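Local coordinates for protein glutamate--cysteine ligase GshA (Methylobacillus flagellatus KT, PDB 3K1T) that is probably a ligase of the glutamate–cysteine ligase family, a putative gamma-glutamylcysteine synthetase, at residues Cys92-Asn104 against Leu164-Asn178. Sequence-based numbering, arbitrary orientation. Where two conformers were deposited one is given.
Sequences CPDARRLLLIPEN and LELDNFDSCAILLNN
Cys172 SG lies over one face of the Arg97 guanidinium, while Asp170 O sits at its edge, taking a nearly straight bond from Arg97 NE (2.9 Å, 165° at the hydrogen). NE comes from above the carbonyl plane, although the oxygen stays close to the guanidinium plane; a bend at chi3 (-73°) turns Arg97 to meet it. The Phe169 ring stands almost perpendicular to the guanidinium and has Leu98 O near its plane at the edge, with Arg97 CB approaching obliquely. The thiol sulfur of Cys172 also receives two backbone N-H groups, from Arg96 N and Arg97 N. From here on, strands 97-102 and 173-177 run parallel as neighbours in a mixed sheet, and Leu99 and Ile101 each donate through N and accept through O, as in Leu175 N to Leu99 O (2.8 Å). Ala173 O is gripped twice, by Leu99 N in its carbonyl plane and by Ser171 OG from above. Leu98, Leu100 and Leu175 pack on the face covered by helix 109-124, Leu100 CD1 meeting Leu175 CD2 at 3.7 Å. On the other face, Leu99 CD1 presses tightly on Leu166 CD1 (3.4 Å), and Ile101 CD1 meets Ile174 CG2. At the C-terminal end, the Glu103 carboxylate stacks on the Asn178 amide, their planes 28° apart; Glu103 OE2 also accepts from Asp179 N. Asn178 ND2 donates to Pro102 O (3.1 Å), and its OD1 accepts from Leu180 N. A leucine replacing Asn178 would probably leave Pro102 O and Leu180 N without these mates and deprive the Glu103 carboxylate of its flat neighbour.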
ATOM      1  N   CYS A  92      -6.092  -7.286  13.057  1.00 24.99           N
ATOM      2  CA  CYS A  92      -6.508  -8.685  13.281  1.00 26.14           C
ATOM      3  C   CYS A  92      -5.528  -9.655  12.586  1.00 26.81           C
ATOM      4  O   CYS A  92      -5.881 -10.357  11.632  1.00 26.06           O
ATOM      5  CB  CYS A  92      -7.976  -8.891  12.849  1.00 26.18           C
ATOM      6  SG  CYS A  92      -8.399  -8.339  11.204  1.00 26.08           S
ATOM      7  N   PRO A  93      -4.279  -9.705  13.091  1.00 27.52           N
ATOM      8  CA  PRO A  93      -3.189 -10.302  12.321  1.00 28.33           C
ATOM      9  C   PRO A  93      -3.349 -11.754  11.966  1.00 29.00           C
ATOM     10  O   PRO A  93      -2.798 -12.186  10.949  1.00 29.77           O
ATOM     11  CB  PRO A  93      -1.947 -10.100  13.223  1.00 28.77           C
ATOM     12  CG  PRO A  93      -2.455  -9.723  14.551  1.00 28.33           C
ATOM     13  CD  PRO A  93      -3.779  -9.029  14.296  1.00 28.38           C
ATOM     14  N   ASP A  94      -4.076 -12.501  12.797  1.00 28.35           N
ATOM     15  CA  ASP A  94      -4.168 -13.933  12.645  1.00 28.66           C
ATOM     16  C   ASP A  94      -5.497 -14.373  12.029  1.00 27.14           C
ATOM     17  O   ASP A  94      -5.740 -15.578  11.874  1.00 24.84           O
ATOM     18  CB  ASP A  94      -3.991 -14.564  14.017  1.00 29.58           C
ATOM     19  CG  ASP A  94      -2.638 -14.205  14.639  1.00 34.76           C
ATOM     20  OD1 ASP A  94      -1.609 -14.326  13.912  1.00 41.06           O
ATOM     21  OD2 ASP A  94      -2.616 -13.789  15.830  1.00 40.18           O
ATOM     22  N   ALA A  95      -6.333 -13.394  11.687  1.00 25.36           N
ATOM     23  CA  ALA A  95      -7.650 -13.655  11.138  1.00 25.49           C
ATOM     24  C   ALA A  95      -7.590 -14.436   9.832  1.00 23.35           C
ATOM     25  O   ALA A  95      -6.784 -14.177   8.966  1.00 23.87           O
ATOM     26  CB  ALA A  95      -8.432 -12.338  10.936  1.00 25.61           C
ATOM     27  N   ARG A  96      -8.407 -15.468   9.745  1.00 22.25           N
ATOM     28  CA  ARG A  96      -8.666 -16.136   8.484  1.00 21.07           C
ATOM     29  C   ARG A  96     -10.012 -15.674   7.930  1.00 20.14           C
ATOM     30  O   ARG A  96     -10.173 -15.581   6.716  1.00 18.86           O
ATOM     31  CB  ARG A  96      -8.759 -17.655   8.687  1.00 21.32           C
ATOM     32  CG  ARG A  96      -7.492 -18.337   9.094  1.00 24.80           C
ATOM     33  CD  ARG A  96      -7.754 -19.830   9.270  1.00 29.37           C
ATOM     34  NE  ARG A  96      -6.532 -20.634   9.318  1.00 35.90           N
ATOM     35  CZ  ARG A  96      -5.817 -20.871  10.423  1.00 43.38           C
ATOM     36  NH1 ARG A  96      -6.165 -20.337  11.601  1.00 46.14           N
ATOM     37  NH2 ARG A  96      -4.725 -21.635  10.359  1.00 45.27           N
ATOM     38  N   ARG A  97     -10.980 -15.478   8.832  1.00 19.18           N
ATOM     39  CA  ARG A  97     -12.375 -15.226   8.472  0.55 19.61           C
ATOM     40  C   ARG A  97     -12.846 -13.902   9.081  1.00 20.14           C
ATOM     41  O   ARG A  97     -12.455 -13.565  10.193  1.00 22.29           O
ATOM     42  CB  ARG A  97     -13.254 -16.365   9.000  0.55 19.40           C
ATOM     43  CG  ARG A  97     -13.036 -17.708   8.308  0.55 20.10           C
ATOM     44  CD  ARG A  97     -13.805 -18.837   8.975  0.55 19.99           C
ATOM     45  NE  ARG A  97     -13.206 -19.227  10.251  0.55 21.11           N
ATOM     46  CZ  ARG A  97     -12.126 -20.015  10.390  0.55 23.83           C
ATOM     47  NH1 ARG A  97     -11.481 -20.504   9.330  0.55 22.05           N
ATOM     48  NH2 ARG A  97     -11.669 -20.295  11.606  0.55 25.38           N
ATOM     49  N   LEU A  98     -13.695 -13.175   8.372  1.00 17.59           N
ATOM     50  CA  LEU A  98     -14.231 -11.923   8.867  1.00 16.43           C
ATOM     51  C   LEU A  98     -15.720 -11.867   8.633  1.00 15.32           C
ATOM     52  O   LEU A  98     -16.184 -12.102   7.502  1.00 14.16           O
ATOM     53  CB  LEU A  98     -13.541 -10.773   8.144  1.00 17.24           C
ATOM     54  CG  LEU A  98     -13.784  -9.375   8.673  1.00 18.20           C
ATOM     55  CD1 LEU A  98     -13.235  -9.174  10.083  1.00 18.38           C
ATOM     56  CD2 LEU A  98     -13.113  -8.339   7.668  1.00 21.00           C
ATOM     57  N   LEU A  99     -16.480 -11.599   9.700  1.00 14.04           N
ATOM     58  CA  LEU A  99     -17.910 -11.365   9.595  1.00 13.84           C
ATOM     59  C   LEU A  99     -18.118  -9.875   9.441  1.00 13.81           C
ATOM     60  O   LEU A  99     -17.649  -9.097  10.282  1.00 14.17           O
ATOM     61  CB  LEU A  99     -18.640 -11.862  10.876  1.00 14.09           C
ATOM     62  CG  LEU A  99     -20.169 -11.760  10.905  1.00 15.44           C
ATOM     63  CD1 LEU A  99     -20.792 -12.765   9.943  1.00 15.37           C
ATOM     64  CD2 LEU A  99     -20.735 -11.976  12.338  1.00 17.55           C
ATOM     65  N   LEU A 100     -18.802  -9.489   8.370  1.00 13.43           N
ATOM     66  CA  LEU A 100     -19.113  -8.092   8.080  0.50 13.35           C
ATOM     67  C   LEU A 100     -20.575  -7.819   8.421  1.00 13.63           C
ATOM     68  O   LEU A 100     -21.479  -8.424   7.852  1.00 13.87           O
ATOM     69  CB  LEU A 100     -18.853  -7.756   6.604  0.50 13.15           C
ATOM     70  CG  LEU A 100     -19.157  -6.315   6.124  0.50 13.49           C
ATOM     71  CD1 LEU A 100     -18.204  -5.291   6.755  0.50  9.17           C
ATOM     72  CD2 LEU A 100     -19.079  -6.238   4.561  0.50 12.90           C
ATOM     73  N   ILE A 101     -20.811  -6.907   9.359  1.00 13.75           N
ATOM     74  CA  ILE A 101     -22.169  -6.482   9.715  1.00 14.03           C
ATOM     75  C   ILE A 101     -22.524  -5.145   9.021  1.00 14.29           C
ATOM     76  O   ILE A 101     -21.950  -4.119   9.320  1.00 13.95           O
ATOM     77  CB  ILE A 101     -22.352  -6.359  11.259  1.00 15.26           C
ATOM     78  CG1 ILE A 101     -21.987  -7.708  11.931  1.00 15.79           C
ATOM     79  CG2 ILE A 101     -23.788  -5.924  11.590  1.00 12.26           C
ATOM     80  CD1 ILE A 101     -22.152  -7.767  13.423  1.00 20.06           C
ATOM     81  N   PRO A 102     -23.500  -5.161   8.110  1.00 14.65           N
ATOM     82  CA  PRO A 102     -23.898  -3.970   7.357  1.00 16.01           C
ATOM     83  C   PRO A 102     -24.922  -3.138   8.113  1.00 17.07           C
ATOM     84  O   PRO A 102     -25.496  -3.617   9.103  1.00 16.38           O
ATOM     85  CB  PRO A 102     -24.505  -4.559   6.101  1.00 15.68           C
ATOM     86  CG  PRO A 102     -25.170  -5.810   6.604  1.00 16.80           C
ATOM     87  CD  PRO A 102     -24.290  -6.334   7.710  1.00 15.04           C
ATOM     88  N   GLU A 103     -25.136  -1.911   7.657  1.00 18.94           N
ATOM     89  CA  GLU A 103     -26.290  -1.123   8.086  1.00 21.90           C
ATOM     90  C   GLU A 103     -27.552  -1.974   7.819  1.00 24.12           C
ATOM     91  O   GLU A 103     -27.539  -2.884   6.971  1.00 22.80           O
ATOM     92  CB  GLU A 103     -26.369   0.201   7.325  1.00 23.07           C
ATOM     93  CG  GLU A 103     -25.386   1.304   7.757  1.00 24.49           C
ATOM     94  CD  GLU A 103     -25.664   1.859   9.180  1.00 27.56           C
ATOM     95  OE1 GLU A 103     -26.762   1.591   9.733  1.00 27.51           O
ATOM     96  OE2 GLU A 103     -24.769   2.539   9.754  1.00 28.97           O
ATOM     97  N   ASN A 104     -28.617  -1.726   8.581  1.00 26.71           N
ATOM     98  CA  ASN A 104     -29.861  -2.500   8.422  1.00 30.24           C
ATOM     99  C   ASN A 104     -30.619  -2.260   7.086  1.00 33.81           C
ATOM    100  O   ASN A 104     -31.557  -3.009   6.758  1.00 35.49           O
ATOM    101  CB  ASN A 104     -30.797  -2.299   9.629  1.00 30.31           C
ATOM    102  CG  ASN A 104     -30.320  -3.034  10.902  1.00 30.28           C
ATOM    103  OD1 ASN A 104     -29.338  -3.773  10.892  1.00 28.04           O
ATOM    104  ND2 ASN A 104     -31.065  -2.855  11.999  1.00 30.57           N
ATOM    105  N   LEU A 164     -20.694 -14.823  17.633  1.00 14.60           N
ATOM    106  CA  LEU A 164     -21.610 -14.730  16.501  1.00 16.04           C
ATOM    107  C   LEU A 164     -21.176 -15.704  15.416  1.00 17.02           C
ATOM    108  O   LEU A 164     -19.996 -15.760  15.089  1.00 18.22           O
ATOM    109  CB  LEU A 164     -21.636 -13.324  15.932  1.00 15.71           C
ATOM    110  CG  LEU A 164     -22.090 -12.222  16.869  1.00 17.14           C
ATOM    111  CD1 LEU A 164     -22.243 -10.913  16.014  1.00 17.09           C
ATOM    112  CD2 LEU A 164     -23.417 -12.596  17.632  1.00 14.03           C
ATOM    113  N   GLU A 165     -22.130 -16.448  14.863  1.00 17.33           N
ATOM    114  CA  GLU A 165     -21.856 -17.420  13.819  0.50 18.34           C
ATOM    115  C   GLU A 165     -22.878 -17.321  12.673  1.00 17.78           C
ATOM    116  O   GLU A 165     -23.991 -16.747  12.839  1.00 17.15           O
ATOM    117  CB  GLU A 165     -21.834 -18.828  14.435  0.50 19.51           C
ATOM    118  CG  GLU A 165     -20.476 -19.165  15.137  0.50 23.02           C
ATOM    119  CD  GLU A 165     -20.622 -20.170  16.249  0.50 27.96           C
ATOM    120  OE1 GLU A 165     -21.704 -20.805  16.315  0.50 30.86           O
ATOM    121  OE2 GLU A 165     -19.672 -20.317  17.065  0.50 27.27           O
ATOM    122  N   LEU A 166     -22.485 -17.863  11.528  1.00 17.07           N
ATOM    123  CA  LEU A 166     -23.383 -18.126  10.385  1.00 17.34           C
ATOM    124  C   LEU A 166     -23.204 -19.608  10.058  1.00 18.34           C
ATOM    125  O   LEU A 166     -22.413 -20.293  10.707  1.00 18.30           O
ATOM    126  CB  LEU A 166     -23.018 -17.254   9.166  1.00 17.28           C
ATOM    127  CG  LEU A 166     -23.021 -15.751   9.367  1.00 15.63           C
ATOM    128  CD1 LEU A 166     -22.488 -15.025   8.079  1.00 14.87           C
ATOM    129  CD2 LEU A 166     -24.410 -15.255   9.788  1.00 12.97           C
ATOM    130  N   ASP A 167     -23.915 -20.087   9.041  1.00 20.03           N
ATOM    131  CA  ASP A 167     -23.875 -21.510   8.640  1.00 21.60           C
ATOM    132  C   ASP A 167     -22.450 -21.927   8.355  1.00 21.08           C
ATOM    133  O   ASP A 167     -21.816 -21.383   7.451  1.00 20.11           O
ATOM    134  CB  ASP A 167     -24.726 -21.702   7.373  1.00 22.88           C
ATOM    135  CG  ASP A 167     -24.703 -23.144   6.849  1.00 28.00           C
ATOM    136  OD1 ASP A 167     -25.071 -24.023   7.649  1.00 32.93           O
ATOM    137  OD2 ASP A 167     -24.323 -23.380   5.653  1.00 34.05           O
ATOM    138  N   ASN A 168     -21.924 -22.858   9.144  1.00 20.85           N
ATOM    139  CA  ASN A 168     -20.563 -23.325   8.950  1.00 21.51           C
ATOM    140  C   ASN A 168     -19.542 -22.175   8.837  1.00 20.89           C
ATOM    141  O   ASN A 168     -18.653 -22.186   7.972  1.00 21.16           O
ATOM    142  CB  ASN A 168     -20.535 -24.227   7.690  1.00 23.49           C
ATOM    143  CG  ASN A 168     -19.262 -25.075   7.589  1.00 28.30           C
ATOM    144  OD1 ASN A 168     -18.616 -25.363   8.605  1.00 34.81           O
ATOM    145  ND2 ASN A 168     -18.886 -25.458   6.357  1.00 31.46           N
ATOM    146  N   PHE A 169     -19.658 -21.163   9.705  1.00 19.38           N
ATOM    147  CA  PHE A 169     -18.795 -19.984   9.603  1.00 18.00           C
ATOM    148  C   PHE A 169     -18.629 -19.339  10.967  1.00 19.20           C
ATOM    149  O   PHE A 169     -19.564 -18.716  11.495  1.00 17.60           O
ATOM    150  CB  PHE A 169     -19.369 -18.950   8.643  1.00 17.87           C
ATOM    151  CG  PHE A 169     -18.439 -17.775   8.383  1.00 16.02           C
ATOM    152  CD1 PHE A 169     -17.396 -17.896   7.470  1.00 18.18           C
ATOM    153  CD2 PHE A 169     -18.628 -16.568   9.029  1.00 15.43           C
ATOM    154  CE1 PHE A 169     -16.552 -16.824   7.190  1.00 17.88           C
ATOM    155  CE2 PHE A 169     -17.784 -15.481   8.763  1.00 17.78           C
ATOM    156  CZ  PHE A 169     -16.748 -15.609   7.845  1.00 17.77           C
ATOM    157  N   ASP A 170     -17.450 -19.492  11.529  1.00 19.68           N
ATOM    158  CA  ASP A 170     -17.167 -18.853  12.805  1.00 21.80           C
ATOM    159  C   ASP A 170     -15.974 -17.951  12.648  1.00 21.72           C
ATOM    160  O   ASP A 170     -14.860 -18.435  12.500  1.00 21.89           O
ATOM    161  CB  ASP A 170     -16.898 -19.855  13.920  1.00 22.84           C
ATOM    162  CG  ASP A 170     -16.589 -19.131  15.241  1.00 26.49           C
ATOM    163  OD1 ASP A 170     -15.465 -18.641  15.432  1.00 37.30           O
ATOM    164  OD2 ASP A 170     -17.481 -18.978  16.058  1.00 36.46           O
ATOM    165  N   SER A 171     -16.195 -16.633  12.692  1.00 21.67           N
ATOM    166  CA  SER A 171     -15.106 -15.723  12.433  1.00 22.50           C
ATOM    167  C   SER A 171     -14.330 -15.401  13.642  1.00 22.68           C
ATOM    168  O   SER A 171     -14.780 -15.457  14.795  1.00 22.54           O
ATOM    169  CB  SER A 171     -15.576 -14.405  11.800  1.00 22.92           C
ATOM    170  OG  SER A 171     -16.408 -13.691  12.693  1.00 26.39           O
ATOM    171  N   CYS A 172     -13.151 -14.934  13.324  1.00 22.82           N
ATOM    172  CA  CYS A 172     -12.157 -14.536  14.243  0.70 22.92           C
ATOM    173  C   CYS A 172     -12.548 -13.092  14.811  1.00 22.45           C
ATOM    174  O   CYS A 172     -12.501 -12.782  16.013  1.00 23.40           O
ATOM    175  CB  CYS A 172     -10.820 -14.666  13.396  0.70 24.22           C
ATOM    176  SG  CYS A 172     -10.613 -16.285  12.134  0.70 21.97           S
ATOM    177  N   ALA A 173     -12.962 -12.231  13.901  1.00 20.61           N
ATOM    178  CA  ALA A 173     -13.290 -10.866  14.214  1.00 19.52           C
ATOM    179  C   ALA A 173     -14.528 -10.433  13.447  1.00 16.74           C
ATOM    180  O   ALA A 173     -14.956 -11.101  12.503  1.00 16.16           O
ATOM    181  CB  ALA A 173     -12.104  -9.961  13.857  1.00 20.67           C
ATOM    182  N   ILE A 174     -15.072  -9.293  13.846  1.00 14.99           N
ATOM    183  CA  ILE A 174     -16.315  -8.761  13.304  1.00 14.37           C
ATOM    184  C   ILE A 174     -16.079  -7.322  12.871  1.00 14.39           C
ATOM    185  O   ILE A 174     -15.727  -6.492  13.703  1.00 15.61           O
ATOM    186  CB  ILE A 174     -17.420  -8.792  14.368  1.00 14.36           C
ATOM    187  CG1 ILE A 174     -17.658 -10.243  14.828  1.00 14.40           C
ATOM    188  CG2 ILE A 174     -18.727  -8.137  13.856  1.00 13.88           C
ATOM    189  CD1 ILE A 174     -18.392 -10.318  16.172  1.00 16.32           C
ATOM    190  N   LEU A 175     -16.283  -7.028  11.594  1.00 13.50           N
ATOM    191  CA  LEU A 175     -16.141  -5.680  11.074  1.00 13.62           C
ATOM    192  C   LEU A 175     -17.488  -5.017  10.972  1.00 12.91           C
ATOM    193  O   LEU A 175     -18.390  -5.515  10.301  1.00 13.94           O
ATOM    194  CB  LEU A 175     -15.448  -5.680   9.698  1.00 14.19           C
ATOM    195  CG  LEU A 175     -15.238  -4.319   9.034  1.00 13.99           C
ATOM    196  CD1 LEU A 175     -14.292  -3.432   9.878  1.00 12.50           C
ATOM    197  CD2 LEU A 175     -14.669  -4.450   7.571  1.00 13.11           C
ATOM    198  N   LEU A 176     -17.649  -3.921  11.702  1.00 12.78           N
ATOM    199  CA  LEU A 176     -18.851  -3.117  11.604  1.00 12.14           C
ATOM    200  C   LEU A 176     -18.835  -2.168  10.413  1.00 12.86           C
ATOM    201  O   LEU A 176     -17.948  -1.313  10.297  1.00 13.65           O
ATOM    202  CB  LEU A 176     -19.038  -2.292  12.880  1.00 12.09           C
ATOM    203  CG  LEU A 176     -19.148  -3.072  14.173  1.00 12.29           C
ATOM    204  CD1 LEU A 176     -19.029  -2.093  15.369  1.00 12.58           C
ATOM    205  CD2 LEU A 176     -20.472  -3.881  14.176  1.00 11.37           C
ATOM    206  N   ASN A 177     -19.836  -2.287   9.540  1.00 12.38           N
ATOM    207  CA  ASN A 177     -20.147  -1.250   8.554  1.00 12.25           C
ATOM    208  C   ASN A 177     -21.510  -0.617   8.895  1.00 13.98           C
ATOM    209  O   ASN A 177     -22.218  -0.122   8.028  1.00 15.91           O
ATOM    210  CB  ASN A 177     -20.117  -1.811   7.134  1.00 11.46           C
ATOM    211  CG  ASN A 177     -20.011  -0.738   6.080  1.00 12.89           C
ATOM    212  OD1 ASN A 177     -20.918  -0.573   5.246  1.00 14.34           O
ATOM    213  ND2 ASN A 177     -18.903   0.018   6.116  1.00 12.16           N
ATOM    214  N   ASN A 178     -21.836  -0.649  10.188  1.00 15.64           N
ATOM    215  CA  ASN A 178     -23.103  -0.174  10.776  1.00 15.49           C
ATOM    216  C   ASN A 178     -22.642   0.680  11.975  1.00 15.21           C
ATOM    217  O   ASN A 178     -21.909   0.179  12.840  1.00 15.03           O
ATOM    218  CB  ASN A 178     -23.887  -1.394  11.245  1.00 15.89           C
ATOM    219  CG  ASN A 178     -25.216  -1.056  11.896  1.00 16.18           C
ATOM    220  OD1 ASN A 178     -25.334  -0.070  12.652  1.00 17.39           O
ATOM    221  ND2 ASN A 178     -26.233  -1.869  11.598  1.00 17.53           N
TER
HETATM  222  O   HOH W   1     -12.615 -18.622  14.360  1.00 50.65           O